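Local coordinates for protein transaminase (Bacillus megaterium, PDB 5G0A) that probably transfers amino groups from amines or amino acids to carbonyl acceptors with S selectivity, using bound pyridoxal-5'-phosphate as cofactor, at residues E270-G274 with F275-G279; E351-V354 with E355-K358; D54-N57 with Q58-V62; L345-M348 with M349-N352. One frame throughout, in Å; residues are numbered along the deposited sequence.

Contact 1. Residues E270-G274 with F275-G279; sequences EVLTG and FGRTG. With PLP (pyridoxal-5'-phosphate), chain K.
The guanidinium of Arg277 receives water 1 at its edge, in its own plane, with NE 2.9 Å from the water, and the same water donates to Leu272 O, bridging the two segments of the loop. The Phe275 ring meets Gly274 obliquely and Phe282 edge-to-face, while one face of the PLP pyridine ring lies beneath Val271. There CG1 stands over the C4-C5 side, 3.6 Å from PLP C4, with CB above the N1-C2 side. With CG1 anti to the backbone N (chi1 169°), both methyls of Val271 rest on the ring. Cutting this side chain back to an alanine would remove both methyls and would probably leave that face poorly covered, giving the cofactor room to tilt. Leu272 approaches the cofactor by another route, its CB 3.3 Å from PLP O3. This is the loop that follows strand 265-269 of the large mixed sheet in a class-III aminotransferase, next to Asp269 and Lys298 of the cofactor pocket. Further along, Thr273 OG1 donates to Glu270 OE1 at 2.6 Å, coming from above the carboxylate plane. That oxygen also accepts from Gly283 N. A second bridge joins the segments through water 2, which donates to Thr273 O at 2.6 Å, accepts from Thr278 N and bonds Thr278 OG1, itself bonded to His286 NE2. Beside it the two threonines touch, Thr273 CB to Thr278 CG2 at 3.8 Å. The Arg277 chain, bent at chi2 and chi3, carries its far nitrogens away to Asn57 OD1, Ala445 O and Leu386 O, while Gly276 to Gly279 forms a type I beta turn.

Contact 2. Residues E351-V354 with E355-K358; sequences ENFV and EQAK
This is an i to i+4 contact in the first turn of helix 353-374, where the chain restarts as a helix directly after Asn352 at the N-cap position. Three backbone bonds set the turn: Gln356 N to Asn352 O at 3.0 Å, Ala357 N to Phe353 O at 2.9 Å, and Lys358 N to Val354 O at 3.1 Å. The Glu355 chain turns back toward the start of the helix, its bend at chi2 (74°) bringing OE1 to 3.4 Å from Asn352 CB. From there OE1 accepts a weak bond from water 3, which in turn accepts from Val354 N at 3.0 Å, so the carboxylate reaches a first-turn N-H through solvent. A negative group at this end of a helix is probably favoured by the helix dipole. Phe353 and Gln356 run side by side and point the same way, and Gln356 CG packs 3.4 Å from Asn352 O. The ring of Phe353 meets Glu351 CB at its edge, in plane, so the residue before the cap also lies against the aromatic group. Ala357 CB lies 3.5 Å from Phe353 O, and the same methyl packs on Gly276 O of the neighbouring loop. The polar end of Glu351 leads elsewhere, to a salt bridge with Lys70. Around this turn, Phe353 packs on Val347 and Met348 of helix 335-350 and on Asn448, Val354 lies on Trp281, and Ala357 faces Leu386, just ahead of strand 387-392.

Contact 3. Residues D54-N57 with Q58-V62; sequences DFFN and QLYCV
Where strand 51-54 ends, the chain folds into one irregular turn closed by Tyr60 N to Phe56 O (3.0 Å) and Cys61 N to Asn57 O (3.1 Å), with Asn57 and Tyr60 both in the left-handed helical region. Asp54 organises its start. With CG anti to the backbone N (chi1 -176°), its carboxylate reaches over the turn: OD1 accepts from Phe56 N, an Asx turn, while OD2 takes Gln58 N at 2.8 Å and Gln58 NE2 at 2.9 Å. These two donors approach OD2 from opposite faces of the carboxylate plane, and the amide plane of Gln58 is turned 67° against it. An alanine in place of Asp54 removes the carboxylate and would probably leave Gln58 N, Gln58 NE2 and Phe56 N without their shared acceptor group, the glutamine still held through OE1. Phe56 O also lies over one face of the Tyr60 ring, 3.4 Å above its plane and displaced toward the rim. The Tyr60 hydroxyl, bonded to Arg442 O, comes to the edge of the Phe56 ring, 3.5 Å from CD1. At the other end Asn57 grips Val62 twice: OD1 accepts from Val62 N at 2.9 Å, with the donor well above the carbonyl plane, and ND2 gives a longer bond to Val62 O from within its amide plane. Asn57 OD1 further accepts from Arg277 NH2. On the neighbouring subunit, Trp86 N bonds Gln58 OE1, and Phe84 packs on Cys61 and Val62. Within the chain the turn lies against Leu44 of strand 43-45 and Leu432 of strand 431-432, while Phe55 packs on Ile454 and Ala457 of helix 451-468.

Contact 4. Residues L345-M348 with M349-N352; sequences LEVM and MEEN
The last turn of helix 335-350 ends here in a Schellman motif, Asn352 being the first residue to leave helical geometry, with positive phi. The regular bonds run Met349 N to Leu345 O (2.9 Å), Glu350 N to Glu346 O (2.9 Å) and Glu351 N to Val347 O (3.0 Å), followed by a weak bond from Asn352 N to Met349 O. Met349 lies back along the preceding turn: its CG is 3.3 Å from Leu345 O, and the bend at chi3 (-64°) carries CE to 3.8 Å from Glu346 CA. Val347 is flanked by two acidic chains. Glu351 runs alongside it, pointing the same way, with OE2 3.9 Å from Val347 CG1, whereas Glu350 slants across and brings OE2 near CG2. Leu345 and Met349 pack on Ile100 of helix 92-105. Lys70, the partner of Glu351, also forms a salt bridge to Glu350, and Lys96 one to Glu346. Glu346 OE1 and Glu350 OE1 stay 6.4 Å apart, without contact. Negative groups near a helix C-terminus would be disfavoured by the helix dipole, and the two lysines probably offset that cost.

In the fold
Along the chain the order is contact 3, contact 1, contact 4 and then contact 2. Contacts 4 and 2 share Glu351 and Asn352 where helix 335-350 gives way to helix 353-374, and their centres are about 8 Å apart. Contact 1, at the cofactor, lies centrally: its centre is about 12 Å from those of contacts 2 and 3 and 14 Å from that of contact 4, and it touches all three. Gly276 meets Ala357 and Val354, Phe275 meets Leu345, and Leu272 meets Tyr60. Contact 3 does not touch the helical pair. The loop that lines the cofactor pocket thus joins the subunit-facing turn at 54-62 to the paired helices.

Contact 1. Residues E270-G274 with F275-G279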
# COMPACT_ATOMS: atom_id res chain seq x y z
N GLU B 270 16.38 20.96 -4.24
CA GLU B 270 16.80 22.30 -4.64
C GLU B 270 16.03 22.80 -5.85
O GLU B 270 16.49 23.71 -6.53
CB GLU B 270 18.28 22.30 -5.01
CG GLU B 270 19.27 22.15 -3.84
CD GLU B 270 19.40 23.42 -2.99
OE1 GLU B 270 19.07 24.54 -3.47
OE2 GLU B 270 19.86 23.31 -1.83
N VAL B 271 14.88 22.21 -6.15
CA VAL B 271 14.16 22.64 -7.36
C VAL B 271 13.80 24.11 -7.27
O VAL B 271 13.92 24.83 -8.25
CB VAL B 271 12.89 21.80 -7.62
CG1 VAL B 271 12.03 22.43 -8.73
CG2 VAL B 271 13.28 20.38 -8.01
N LEU B 272 13.35 24.55 -6.09
CA LEU B 272 13.05 25.96 -5.92
C LEU B 272 14.24 26.80 -5.45
O LEU B 272 14.48 27.89 -6.00
CB LEU B 272 11.83 26.16 -5.02
CG LEU B 272 11.25 27.58 -5.01
CD1 LEU B 272 9.72 27.55 -5.02
CD2 LEU B 272 11.80 28.35 -3.81
N THR B 273 14.99 26.31 -4.47
CA THR B 273 16.09 27.14 -3.91
C THR B 273 17.36 27.15 -4.75
O THR B 273 18.32 27.88 -4.43
CB THR B 273 16.45 26.71 -2.48
OG1 THR B 273 16.79 25.32 -2.50
CG2 THR B 273 15.28 26.97 -1.53
N GLY B 274 17.40 26.33 -5.80
CA GLY B 274 18.58 26.18 -6.61
C GLY B 274 18.89 27.34 -7.53
O GLY B 274 18.02 28.15 -7.85
N PHE B 275 20.14 27.40 -7.96
CA PHE B 275 20.59 28.34 -9.00
C PHE B 275 20.40 29.80 -8.66
O PHE B 275 19.76 30.56 -9.39
CB PHE B 275 20.08 27.93 -10.40
CG PHE B 275 20.54 26.56 -10.76
CD1 PHE B 275 21.85 26.35 -11.18
CD2 PHE B 275 19.70 25.44 -10.55
CE1 PHE B 275 22.31 25.07 -11.45
CE2 PHE B 275 20.17 24.16 -10.81
CZ PHE B 275 21.46 23.97 -11.28
N GLY B 276 20.95 30.18 -7.51
CA GLY B 276 21.09 31.59 -7.14
C GLY B 276 19.91 32.19 -6.41
O GLY B 276 19.98 33.33 -5.94
N ARG B 277 18.81 31.43 -6.32
CA ARG B 277 17.56 31.91 -5.75
C ARG B 277 17.74 32.52 -4.35
O ARG B 277 17.03 33.47 -3.98
CB ARG B 277 16.52 30.75 -5.72
CG ARG B 277 15.18 31.03 -5.04
CD ARG B 277 14.44 32.24 -5.62
NE ARG B 277 14.23 32.07 -7.07
CZ ARG B 277 13.73 33.00 -7.88
NH1 ARG B 277 13.35 34.18 -7.37
NH2 ARG B 277 13.60 32.76 -9.18
N THR B 278 18.67 31.96 -3.58
CA THR B 278 18.86 32.35 -2.17
C THR B 278 20.16 33.13 -1.98
O THR B 278 20.59 33.35 -0.84
CB THR B 278 18.88 31.11 -1.21
OG1 THR B 278 20.12 30.40 -1.36
CG2 THR B 278 17.68 30.17 -1.50
N GLY B 279 20.79 33.53 -3.07
CA GLY B 279 22.04 34.33 -2.97
C GLY B 279 23.31 33.52 -2.84
O GLY B 279 24.40 34.07 -2.61
N1 PLP K . 10.18 20.51 -5.50
C2 PLP K . 10.09 21.79 -5.07
C2A PLP K . 10.75 22.20 -3.77
C3 PLP K . 9.41 22.80 -5.91
O3 PLP K . 9.33 24.09 -5.55
C4 PLP K . 8.80 22.37 -7.18
C4A PLP K . 8.13 23.40 -8.10
C5 PLP K . 8.94 20.93 -7.50
C6 PLP K . 9.60 20.08 -6.63
C5A PLP K . 8.31 20.33 -8.75
O4P PLP K . 8.80 20.87 -9.96
P PLP K . 7.84 20.77 -11.26
O1P PLP K . 8.79 21.26 -12.32
O2P PLP K . 7.39 19.33 -11.44
O3P PLP K . 6.69 21.70 -10.99
O HOH W 1 14.56 29.41 -8.21
O HOH W 2 20.28 29.51 -3.90

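Contact 2. Residues E351-V354 with E355-K358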
# COMPACT_ATOMS: atom_id res chain seq x y z
N GLU B 351 27.88 36.69 -15.74
CA GLU B 351 27.34 37.98 -15.31
C GLU B 351 27.16 38.06 -13.81
O GLU B 351 26.63 39.05 -13.29
CB GLU B 351 26.04 38.32 -16.04
CG GLU B 351 26.22 38.37 -17.56
CD GLU B 351 25.01 38.90 -18.32
OE1 GLU B 351 24.07 39.43 -17.69
OE2 GLU B 351 25.01 38.79 -19.56
N ASN B 352 27.61 37.01 -13.11
CA ASN B 352 27.62 37.00 -11.66
C ASN B 352 26.22 37.21 -11.06
O ASN B 352 26.01 38.01 -10.15
CB ASN B 352 28.65 38.04 -11.14
CG ASN B 352 30.01 37.93 -11.85
OD1 ASN B 352 30.68 36.89 -11.79
ND2 ASN B 352 30.40 38.99 -12.53
N PHE B 353 25.22 36.48 -11.59
CA PHE B 353 23.86 36.61 -11.07
C PHE B 353 23.73 36.19 -9.60
O PHE B 353 22.87 36.70 -8.89
CB PHE B 353 22.89 35.73 -11.89
CG PHE B 353 22.37 36.39 -13.14
CD1 PHE B 353 23.25 36.83 -14.13
CD2 PHE B 353 21.01 36.52 -13.34
CE1 PHE B 353 22.76 37.42 -15.29
CE2 PHE B 353 20.52 37.12 -14.49
CZ PHE B 353 21.40 37.57 -15.47
N VAL B 354 24.54 35.23 -9.18
CA VAL B 354 24.45 34.75 -7.80
C VAL B 354 24.84 35.89 -6.85
O VAL B 354 24.12 36.20 -5.89
CB VAL B 354 25.28 33.47 -7.56
CG1 VAL B 354 25.36 33.13 -6.08
CG2 VAL B 354 24.70 32.30 -8.37
N GLU B 355 25.94 36.56 -7.18
CA GLU B 355 26.39 37.72 -6.43
C GLU B 355 25.37 38.87 -6.48
O GLU B 355 25.08 39.50 -5.46
CB GLU B 355 27.78 38.12 -6.93
CG GLU B 355 28.89 37.12 -6.57
CD GLU B 355 28.88 35.83 -7.38
OE1 GLU B 355 28.45 35.83 -8.56
OE2 GLU B 355 29.32 34.80 -6.85
N GLN B 356 24.79 39.11 -7.66
CA GLN B 356 23.71 40.09 -7.82
C GLN B 356 22.51 39.80 -6.90
O GLN B 356 21.91 40.71 -6.34
CB GLN B 356 23.22 40.16 -9.27
CG GLN B 356 24.13 40.87 -10.25
CD GLN B 356 23.51 40.98 -11.65
OE1 GLN B 356 24.06 40.47 -12.62
NE2 GLN B 356 22.36 41.61 -11.74
N ALA B 357 22.15 38.52 -6.77
CA ALA B 357 21.01 38.12 -5.96
C ALA B 357 21.27 38.36 -4.47
O ALA B 357 20.40 38.82 -3.77
CB ALA B 357 20.69 36.64 -6.20
N LYS B 358 22.46 37.99 -4.01
CA LYS B 358 22.86 38.25 -2.61
C LYS B 358 22.70 39.75 -2.31
O LYS B 358 22.05 40.12 -1.33
CB LYS B 358 24.29 37.80 -2.35
CG LYS B 358 24.77 38.10 -0.92
CD LYS B 358 26.20 37.67 -0.66
CE LYS B 358 26.57 37.85 0.81
NZ LYS B 358 27.88 37.22 1.15
O HOH W 3 26.79 33.79 -10.57

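Contact 3. Residues D54-N57 with Q58-V62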
# COMPACT_ATOMS: atom_id res chain seq x y z
N ASP B 54 6.35 41.32 -12.19
CA ASP B 54 6.01 40.01 -11.65
C ASP B 54 6.88 39.64 -10.45
O ASP B 54 7.96 39.09 -10.62
CB ASP B 54 6.16 38.95 -12.76
CG ASP B 54 5.74 37.56 -12.31
OD1 ASP B 54 5.06 37.44 -11.26
OD2 ASP B 54 6.11 36.60 -13.00
N PHE B 55 6.42 39.94 -9.24
CA PHE B 55 7.18 39.57 -8.05
C PHE B 55 6.77 38.21 -7.48
O PHE B 55 6.93 37.95 -6.28
CB PHE B 55 7.25 40.71 -7.00
CG PHE B 55 8.50 41.53 -7.10
CD1 PHE B 55 8.85 42.15 -8.30
CD2 PHE B 55 9.35 41.68 -6.00
CE1 PHE B 55 10.02 42.90 -8.41
CE2 PHE B 55 10.52 42.44 -6.10
CZ PHE B 55 10.86 43.04 -7.31
N PHE B 56 6.24 37.35 -8.35
CA PHE B 56 6.26 35.89 -8.12
C PHE B 56 7.35 35.21 -8.94
O PHE B 56 7.67 34.04 -8.66
CB PHE B 56 4.93 35.24 -8.50
CG PHE B 56 3.79 35.68 -7.64
CD1 PHE B 56 3.55 35.06 -6.42
CD2 PHE B 56 2.94 36.70 -8.06
CE1 PHE B 56 2.49 35.47 -5.62
CE2 PHE B 56 1.88 37.11 -7.27
CZ PHE B 56 1.65 36.49 -6.05
N ASN B 57 7.90 35.93 -9.94
CA ASN B 57 8.84 35.34 -10.92
C ASN B 57 8.19 34.04 -11.47
O ASN B 57 8.84 32.99 -11.57
CB ASN B 57 10.23 35.08 -10.27
CG ASN B 57 11.36 34.96 -11.27
OD1 ASN B 57 12.20 34.07 -11.15
ND2 ASN B 57 11.43 35.88 -12.25
N GLN B 58 6.92 34.17 -11.82
CA GLN B 58 6.00 33.04 -12.17
C GLN B 58 5.84 32.06 -11.00
O GLN B 58 4.93 32.23 -10.19
CB GLN B 58 6.43 32.32 -13.46
CG GLN B 58 6.27 33.25 -14.67
CD GLN B 58 4.82 33.62 -14.86
OE1 GLN B 58 4.00 32.78 -15.18
NE2 GLN B 58 4.49 34.91 -14.66
N LEU B 59 6.71 31.06 -10.93
CA LEU B 59 6.71 30.10 -9.82
C LEU B 59 8.11 30.07 -9.24
O LEU B 59 8.68 29.00 -9.01
CB LEU B 59 6.26 28.70 -10.30
CG LEU B 59 4.80 28.66 -10.82
CD1 LEU B 59 4.51 27.33 -11.51
CD2 LEU B 59 3.80 28.91 -9.70
N TYR B 60 8.68 31.27 -8.99
CA TYR B 60 10.03 31.40 -8.45
C TYR B 60 11.00 30.65 -9.33
O TYR B 60 11.86 29.94 -8.83
CB TYR B 60 10.07 30.91 -6.98
CG TYR B 60 8.88 31.46 -6.24
CD1 TYR B 60 8.91 32.76 -5.74
CD2 TYR B 60 7.70 30.73 -6.11
CE1 TYR B 60 7.79 33.31 -5.11
CE2 TYR B 60 6.58 31.27 -5.48
CZ TYR B 60 6.64 32.55 -4.99
OH TYR B 60 5.55 33.10 -4.36
N CYS B 61 10.87 30.83 -10.64
CA CYS B 61 11.49 29.89 -11.58
C CYS B 61 12.09 30.51 -12.84
O CYS B 61 12.65 29.79 -13.67
CB CYS B 61 10.48 28.78 -11.98
SG CYS B 61 9.00 29.37 -12.83
N VAL B 62 12.01 31.82 -12.97
CA VAL B 62 12.60 32.45 -14.14
C VAL B 62 13.82 33.26 -13.68
O VAL B 62 13.90 34.50 -13.86
CB VAL B 62 11.54 33.32 -14.87
CG1 VAL B 62 12.03 33.72 -16.26
CG2 VAL B 62 10.21 32.55 -15.01

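Contact 4. Residues L345-M348 with M349-N352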
# COMPACT_ATOMS: atom_id res chain seq x y z
N LEU B 345 23.16 28.64 -17.46
CA LEU B 345 24.22 28.53 -16.46
C LEU B 345 25.44 29.39 -16.85
O LEU B 345 26.09 29.98 -15.98
CB LEU B 345 24.63 27.07 -16.26
CG LEU B 345 23.49 26.19 -15.69
CD1 LEU B 345 23.95 24.75 -15.44
CD2 LEU B 345 22.93 26.82 -14.42
N GLU B 346 25.72 29.44 -18.14
CA GLU B 346 26.89 30.23 -18.62
C GLU B 346 26.66 31.70 -18.38
O GLU B 346 27.57 32.40 -17.93
CB GLU B 346 27.18 29.93 -20.09
CG GLU B 346 27.92 28.61 -20.26
CD GLU B 346 27.87 28.09 -21.67
OE1 GLU B 346 27.16 28.67 -22.50
OE2 GLU B 346 28.54 27.07 -21.93
N VAL B 347 25.44 32.17 -18.66
CA VAL B 347 25.07 33.57 -18.41
C VAL B 347 25.08 33.90 -16.91
O VAL B 347 25.63 34.93 -16.49
CB VAL B 347 23.69 33.94 -19.04
CG1 VAL B 347 23.30 35.37 -18.66
CG2 VAL B 347 23.72 33.78 -20.55
N MET B 348 24.47 33.02 -16.12
CA MET B 348 24.48 33.15 -14.67
C MET B 348 25.91 33.28 -14.13
O MET B 348 26.17 34.13 -13.28
CB MET B 348 23.76 31.93 -14.08
CG MET B 348 22.81 32.28 -12.97
SD MET B 348 21.94 30.81 -12.41
CE MET B 348 20.30 31.10 -13.10
N MET B 349 26.84 32.47 -14.61
CA MET B 349 28.23 32.52 -14.16
C MET B 349 28.96 33.78 -14.65
O MET B 349 29.62 34.48 -13.86
CB MET B 349 29.01 31.27 -14.61
CG MET B 349 28.62 29.99 -13.88
SD MET B 349 29.63 28.57 -14.37
CE MET B 349 29.17 28.44 -16.10
N GLU B 350 28.83 34.06 -15.94
CA GLU B 350 29.59 35.15 -16.58
C GLU B 350 29.17 36.53 -16.07
O GLU B 350 30.01 37.45 -15.98
CB GLU B 350 29.47 35.08 -18.11
CG GLU B 350 28.41 35.99 -18.70
CD GLU B 350 27.98 35.62 -20.11
OE1 GLU B 350 28.57 34.70 -20.71
OE2 GLU B 350 27.02 36.25 -20.61
N GLU B 351 27.88 36.69 -15.74
CA GLU B 351 27.34 37.98 -15.31
C GLU B 351 27.16 38.06 -13.81
O GLU B 351 26.63 39.05 -13.29
CB GLU B 351 26.04 38.32 -16.04
CG GLU B 351 26.22 38.37 -17.56
CD GLU B 351 25.01 38.90 -18.32
OE1 GLU B 351 24.07 39.43 -17.69
OE2 GLU B 351 25.01 38.79 -19.56
N ASN B 352 27.61 37.01 -13.11
CA ASN B 352 27.62 37.00 -11.66
C ASN B 352 26.22 37.21 -11.06
O ASN B 352 26.01 38.01 -10.15
CB ASN B 352 28.65 38.04 -11.14
CG ASN B 352 30.01 37.93 -11.85
OD1 ASN B 352 30.68 36.89 -11.79
ND2 ASN B 352 30.40 38.99 -12.53